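Local coordinates for protein structure-specific endonuclease subunit SLX1 (Candida glabrata, PDB 4XLG) that probably cuts branched DNA next to its junctions during repair and recombination, as the zinc-binding catalytic subunit of the SLX1-SLX4 endonuclease, at residues Gln39-Leu44 with Asp181-Asn186; Gln17-Arg22 with Asp177-Val182. The protein carries 1 engineered substitution. One frame throughout, in Å; residues are numbered along the deposited sequence.

Interaction 1: Gln39-Leu44 with Asp181-Asn186; sequences QHNGSL and DVNEKN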
loop_
_atom_site.group_PDB
_atom_site.type_symbol
_atom_site.label_atom_id
_atom_site.label_comp_id
_atom_site.label_asym_id
_atom_site.label_seq_id
_atom_site.Cartn_x
_atom_site.Cartn_y
_atom_site.Cartn_z
ATOM N N GLN B 39 14.714 -17.410 2.932
ATOM C CA GLN B 39 15.193 -17.312 4.338
ATOM C C GLN B 39 14.276 -18.159 5.246
ATOM O O GLN B 39 14.746 -18.871 6.136
ATOM C CB GLN B 39 15.198 -15.874 4.805
ATOM C CG GLN B 39 16.388 -15.076 4.168
ATOM C CD GLN B 39 16.303 -13.616 4.568
ATOM O OE1 GLN B 39 15.291 -12.952 4.331
ATOM N NE2 GLN B 39 17.315 -13.147 5.271
ATOM N N HIS B 40 12.980 -18.071 5.019
ATOM C CA HIS B 40 12.062 -18.896 5.851
ATOM C C HIS B 40 12.260 -20.389 5.603
ATOM O O HIS B 40 12.113 -21.226 6.533
ATOM C CB HIS B 40 10.567 -18.546 5.584
ATOM C CG HIS B 40 10.129 -17.249 6.194
ATOM N ND1 HIS B 40 10.246 -16.981 7.546
ATOM C CD2 HIS B 40 9.490 -16.188 5.655
ATOM C CE1 HIS B 40 9.747 -15.786 7.798
ATOM N NE2 HIS B 40 9.239 -15.304 6.677
ATOM N N ASN B 41 12.555 -20.773 4.362
ATOM C CA ASN B 41 12.657 -22.182 4.013
ATOM C C ASN B 41 14.015 -22.791 4.163
ATOM O O ASN B 41 14.186 -23.990 4.215
ATOM C CB ASN B 41 12.163 -22.382 2.580
ATOM C CG ASN B 41 10.631 -22.312 2.536
ATOM O OD1 ASN B 41 9.996 -22.519 3.582
ATOM N ND2 ASN B 41 10.057 -22.015 1.372
ATOM N N GLY B 42 15.009 -21.957 4.281
ATOM C CA GLY B 42 16.356 -22.476 4.397
ATOM C C GLY B 42 16.815 -21.963 5.726
ATOM O O GLY B 42 16.330 -22.396 6.751
ATOM N N SER B 43 17.692 -20.991 5.714
ATOM C CA SER B 43 17.952 -20.247 6.967
ATOM C C SER B 43 18.128 -18.740 6.713
ATOM O O SER B 43 18.302 -18.299 5.566
ATOM C CB SER B 43 19.190 -20.801 7.665
ATOM O OG SER B 43 20.296 -20.617 6.802
ATOM N N LEU B 44 18.098 -17.948 7.788
ATOM C CA LEU B 44 18.130 -16.484 7.663
ATOM C C LEU B 44 19.414 -15.925 7.003
ATOM O O LEU B 44 19.402 -14.901 6.235
ATOM C CB LEU B 44 17.970 -15.881 9.071
ATOM C CG LEU B 44 16.743 -16.380 9.820
ATOM C CD1 LEU B 44 16.643 -15.755 11.183
ATOM C CD2 LEU B 44 15.546 -15.965 8.954
ATOM N N ASP B 181 8.072 -30.432 -4.850
ATOM C CA ASP B 181 7.441 -29.944 -6.106
ATOM C C ASP B 181 6.569 -28.701 -5.776
ATOM O O ASP B 181 6.568 -27.705 -6.499
ATOM C CB ASP B 181 6.585 -31.035 -6.714
ATOM C CG ASP B 181 5.810 -30.577 -7.973
ATOM O OD1 ASP B 181 6.471 -30.233 -8.965
ATOM O OD2 ASP B 181 4.545 -30.586 -7.974
ATOM N N VAL B 182 5.796 -28.793 -4.691
ATOM C CA VAL B 182 4.979 -27.635 -4.281
ATOM C C VAL B 182 5.856 -26.410 -3.980
ATOM O O VAL B 182 5.600 -25.291 -4.477
ATOM C CB VAL B 182 4.061 -27.993 -3.040
ATOM C CG1 VAL B 182 3.387 -26.678 -2.475
ATOM C CG2 VAL B 182 3.045 -29.063 -3.443
ATOM N N ASN B 183 6.938 -26.623 -3.239
ATOM C CA ASN B 183 7.841 -25.547 -2.854
ATOM C C ASN B 183 8.452 -24.918 -4.140
ATOM O O ASN B 183 8.463 -23.674 -4.283
ATOM C CB ASN B 183 8.903 -26.108 -1.927
ATOM C CG ASN B 183 10.025 -25.149 -1.590
ATOM O OD1 ASN B 183 11.132 -25.620 -1.405
ATOM N ND2 ASN B 183 9.779 -23.839 -1.472
ATOM N N GLU B 184 8.918 -25.771 -5.058
ATOM C CA GLU B 184 9.573 -25.209 -6.265
ATOM C C GLU B 184 8.581 -24.439 -7.127
ATOM O O GLU B 184 8.923 -23.368 -7.674
ATOM C CB GLU B 184 10.221 -26.332 -7.096
ATOM C CG GLU B 184 11.420 -26.849 -6.332
ATOM N N LYS B 185 7.369 -24.976 -7.288
ATOM C CA LYS B 185 6.376 -24.291 -8.128
ATOM C C LYS B 185 5.931 -22.994 -7.484
ATOM O O LYS B 185 5.793 -21.964 -8.172
ATOM C CB LYS B 185 5.153 -25.176 -8.406
ATOM C CG LYS B 185 5.414 -26.246 -9.504
ATOM C CD LYS B 185 4.199 -27.155 -9.675
ATOM C CE LYS B 185 4.323 -28.046 -10.916
ATOM N NZ LYS B 185 5.676 -28.650 -11.022
ATOM N N ASN B 186 5.714 -23.036 -6.171
ATOM C CA ASN B 186 5.313 -21.817 -5.463
ATOM C C ASN B 186 6.415 -20.740 -5.571
ATOM O O ASN B 186 6.125 -19.571 -5.804
ATOM C CB ASN B 186 5.021 -22.153 -4.000
ATOM C CG ASN B 186 4.703 -20.903 -3.137
ATOM O OD1 ASN B 186 5.450 -20.562 -2.221
ATOM N ND2 ASN B 186 3.539 -20.280 -3.414
HETATM O O HOH W 1 11.769 -21.644 -0.780
#
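Asn41 and Asn183 reach toward each other through different first torsions. In Asn183, CG lies anti to the backbone N (chi1 172°). In Asn41 it lies beside the N and anti to the carbonyl carbon (chi1 -76°). Asn41 is the last helical residue of helix 33-41 in the GIY-YIG nuclease domain. Asn183 belongs to the long helix 176-213, which runs from this domain toward the zinc-binding part of the chain. The contact is small and lies at the surface, burying 57 Å² in all.

Both amides present their nitrogens. Asn41 ND2 and Asn183 ND2 approach to 3.4 Å, but both are donors and cannot bond to each other. A water resolves this by accepting from both, at 2.8 Å from Asn41 ND2 and 3.0 Å from Asn183 ND2. The two amide planes are nearly perpendicular, 85° apart. Asn41 OD1 accepts from the backbone N of Trp60, which helps fix the rotation of its amide and keeps ND2 turned to the water. Pro59 touches both asparagine side chains.

Each segment also has a polar bond of its own. In one of its two conformers, Lys185 NZ forms a salt bridge with Asp181 OD1 (2.7 Å), one turn back on the same helix, and meets the syn side of the carboxylate. Beyond Asn41 the chain leaves the helix at Gly42 and turns back. Gln39 NE2 then donates to Leu44 O at 2.9 Å, in the carbonyl plane and on a lone pair.

Interaction 2: Gln17-Arg22 with Asp177-Val182; sequences QSISKR and DDIMDV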
loop_
_atom_site.group_PDB
_atom_site.type_symbol
_atom_site.label_atom_id
_atom_site.label_comp_id
_atom_site.label_asym_id
_atom_site.label_seq_id
_atom_site.Cartn_x
_atom_site.Cartn_y
_atom_site.Cartn_z
ATOM N N GLN B 17 1.679 -20.821 4.543
ATOM C CA GLN B 17 1.049 -22.006 5.089
ATOM C C GLN B 17 2.039 -23.143 4.935
ATOM O O GLN B 17 2.511 -23.397 3.843
ATOM C CB GLN B 17 -0.241 -22.311 4.327
ATOM C CG GLN B 17 -0.975 -23.592 4.909
ATOM C CD GLN B 17 -2.297 -23.875 4.165
ATOM O OE1 GLN B 17 -2.580 -23.280 3.110
ATOM N NE2 GLN B 17 -3.079 -24.778 4.710
ATOM N N SER B 18 2.358 -23.832 6.027
ATOM C CA SER B 18 3.311 -24.949 5.912
ATOM C C SER B 18 2.794 -25.998 4.920
ATOM O O SER B 18 1.585 -26.380 4.925
ATOM C CB SER B 18 3.540 -25.571 7.310
ATOM O OG SER B 18 4.301 -26.784 7.172
ATOM N N ILE B 19 3.683 -26.516 4.068
ATOM C CA ILE B 19 3.185 -27.535 3.125
ATOM C C ILE B 19 2.832 -28.839 3.812
ATOM O O ILE B 19 1.777 -29.420 3.559
ATOM C CB ILE B 19 4.244 -27.733 1.980
ATOM C CG1 ILE B 19 4.281 -26.403 1.206
ATOM C CG2 ILE B 19 3.872 -28.908 1.033
ATOM C CD1 ILE B 19 5.622 -26.260 0.347
ATOM N N SER B 20 3.674 -29.286 4.713
ATOM C CA SER B 20 3.405 -30.546 5.425
ATOM C C SER B 20 2.451 -30.323 6.611
ATOM O O SER B 20 1.612 -31.187 6.888
ATOM C CB SER B 20 4.747 -31.161 5.904
ATOM O OG SER B 20 4.560 -32.412 6.553
ATOM N N LYS B 21 2.628 -29.231 7.360
ATOM C CA LYS B 21 1.843 -29.045 8.622
ATOM C C LYS B 21 0.772 -28.021 8.275
ATOM O O LYS B 21 0.942 -26.832 8.458
ATOM C CB LYS B 21 2.755 -28.549 9.774
ATOM C CG LYS B 21 3.687 -29.695 10.154
ATOM C CD LYS B 21 4.616 -29.448 11.370
ATOM C CE LYS B 21 3.937 -29.664 12.626
ATOM N NZ LYS B 21 4.942 -29.849 13.745
ATOM N N ARG B 22 -0.348 -28.507 7.754
ATOM C CA ARG B 22 -1.186 -27.577 7.018
ATOM C C ARG B 22 -2.004 -26.635 7.914
ATOM O O ARG B 22 -2.618 -25.717 7.380
ATOM C CB ARG B 22 -2.101 -28.350 6.119
ATOM C CG ARG B 22 -1.168 -29.124 5.155
ATOM C CD ARG B 22 -1.912 -29.498 3.998
ATOM N NE ARG B 22 -2.462 -28.375 3.245
ATOM C CZ ARG B 22 -1.768 -27.392 2.667
ATOM N NH1 ARG B 22 -0.477 -27.269 2.854
ATOM N NH2 ARG B 22 -2.403 -26.497 1.912
ATOM N N ASP B 177 9.073 -35.887 -2.422
ATOM C CA ASP B 177 9.033 -35.284 -3.768
ATOM C C ASP B 177 7.810 -34.372 -4.011
ATOM O O ASP B 177 7.909 -33.361 -4.714
ATOM C CB ASP B 177 9.077 -36.404 -4.818
ATOM C CG ASP B 177 10.494 -36.969 -4.991
ATOM O OD1 ASP B 177 11.442 -36.448 -4.346
ATOM O OD2 ASP B 177 10.648 -37.904 -5.785
ATOM N N ASP B 178 6.640 -34.788 -3.524
ATOM C CA ASP B 178 5.445 -33.934 -3.643
ATOM C C ASP B 178 5.622 -32.622 -2.921
ATOM O O ASP B 178 5.214 -31.579 -3.427
ATOM C CB ASP B 178 4.183 -34.671 -3.087
ATOM C CG ASP B 178 3.754 -35.817 -4.015
ATOM O OD1 ASP B 178 3.555 -35.554 -5.194
ATOM O OD2 ASP B 178 3.645 -36.971 -3.576
ATOM N N ILE B 179 6.229 -32.652 -1.738
ATOM C CA ILE B 179 6.417 -31.466 -0.928
ATOM C C ILE B 179 7.383 -30.519 -1.651
ATOM O O ILE B 179 7.157 -29.293 -1.763
ATOM C CB ILE B 179 6.980 -31.858 0.489
ATOM C CG1 ILE B 179 5.872 -32.584 1.274
ATOM C CG2 ILE B 179 7.503 -30.571 1.254
ATOM C CD1 ILE B 179 6.400 -33.212 2.593
ATOM N N MET B 180 8.463 -31.082 -2.178
ATOM C CA MET B 180 9.494 -30.306 -2.922
ATOM C C MET B 180 8.914 -29.670 -4.157
ATOM O O MET B 180 9.259 -28.551 -4.513
ATOM C CB MET B 180 10.658 -31.192 -3.366
ATOM C CG MET B 180 11.391 -31.863 -2.220
ATOM S SD MET B 180 13.010 -32.566 -2.611
ATOM C CE MET B 180 13.439 -31.671 -4.129
ATOM N N ASP B 181 8.072 -30.432 -4.850
ATOM C CA ASP B 181 7.441 -29.944 -6.106
ATOM C C ASP B 181 6.569 -28.701 -5.776
ATOM O O ASP B 181 6.568 -27.705 -6.499
ATOM C CB ASP B 181 6.585 -31.035 -6.714
ATOM C CG ASP B 181 5.810 -30.577 -7.973
ATOM O OD1 ASP B 181 6.471 -30.233 -8.965
ATOM O OD2 ASP B 181 4.545 -30.586 -7.974
ATOM N N VAL B 182 5.796 -28.793 -4.691
ATOM C CA VAL B 182 4.979 -27.635 -4.281
ATOM C C VAL B 182 5.856 -26.410 -3.980
ATOM O O VAL B 182 5.600 -25.291 -4.477
ATOM C CB VAL B 182 4.061 -27.993 -3.040
ATOM C CG1 VAL B 182 3.387 -26.678 -2.475
ATOM C CG2 VAL B 182 3.045 -29.063 -3.443
#
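The turn that follows strand 12-18 of the GIY-YIG sheet packs here on the first turns of helix 176-213. Ile19 is the residue that reaches the helix, and it meets two residues one turn apart. Its CG2 touches Ile179 CG2 at 4.0 Å. Its other branch runs along Val182, with CD1 3.6 Å from Val182 CG1. That branch is placed by chi1 of -66°, which sets CG1 beside the backbone N and leaves CG2 anti to it. The CD1 end of Ile179 also comes near the turn, in a long contact of 4.2 Å with Ser20 CB in one of the two conformers of Ser20. Pro59 also touches Ile179.

The turn is held by its own polar bonds. Ser18 OG accepts from Lys21 N at 3.0 Å, an ST motif, and is also bonded to Thr57 O. Gln17 NE2 donates to Arg22 O, and Arg22 NH1 to Ile19 O at 3.2 Å with the donor tilted 30° from the carbonyl plane. Ile19 O is bonded to Asn173 ND2 as well.

The chemistry is thus divided. Hydrogen bonds shape the turn, while between the two segments the contact is made by apolar side-chain packing.

Overall arrangement
Interactions 1 and 2 both join the GIY-YIG domain to the start of helix 176-213. They share Asp181 and Val182, and their centres lie about 9 Å apart. Interaction 2 is partly buried and apolar, and brings in the turn after strand 12-18. Interaction 1 lies at the surface and is polar, and brings in the end of helix 33-41 through a water. The buried area falls from 200 to 57 Å² between them. They touch directly, with Ile19 CD1 3.8 Å from Asn183 N. Pro59 contacts side chains in both. Neighbouring residues of one helix therefore meet different elements of the domain, with chemistry that follows the burial.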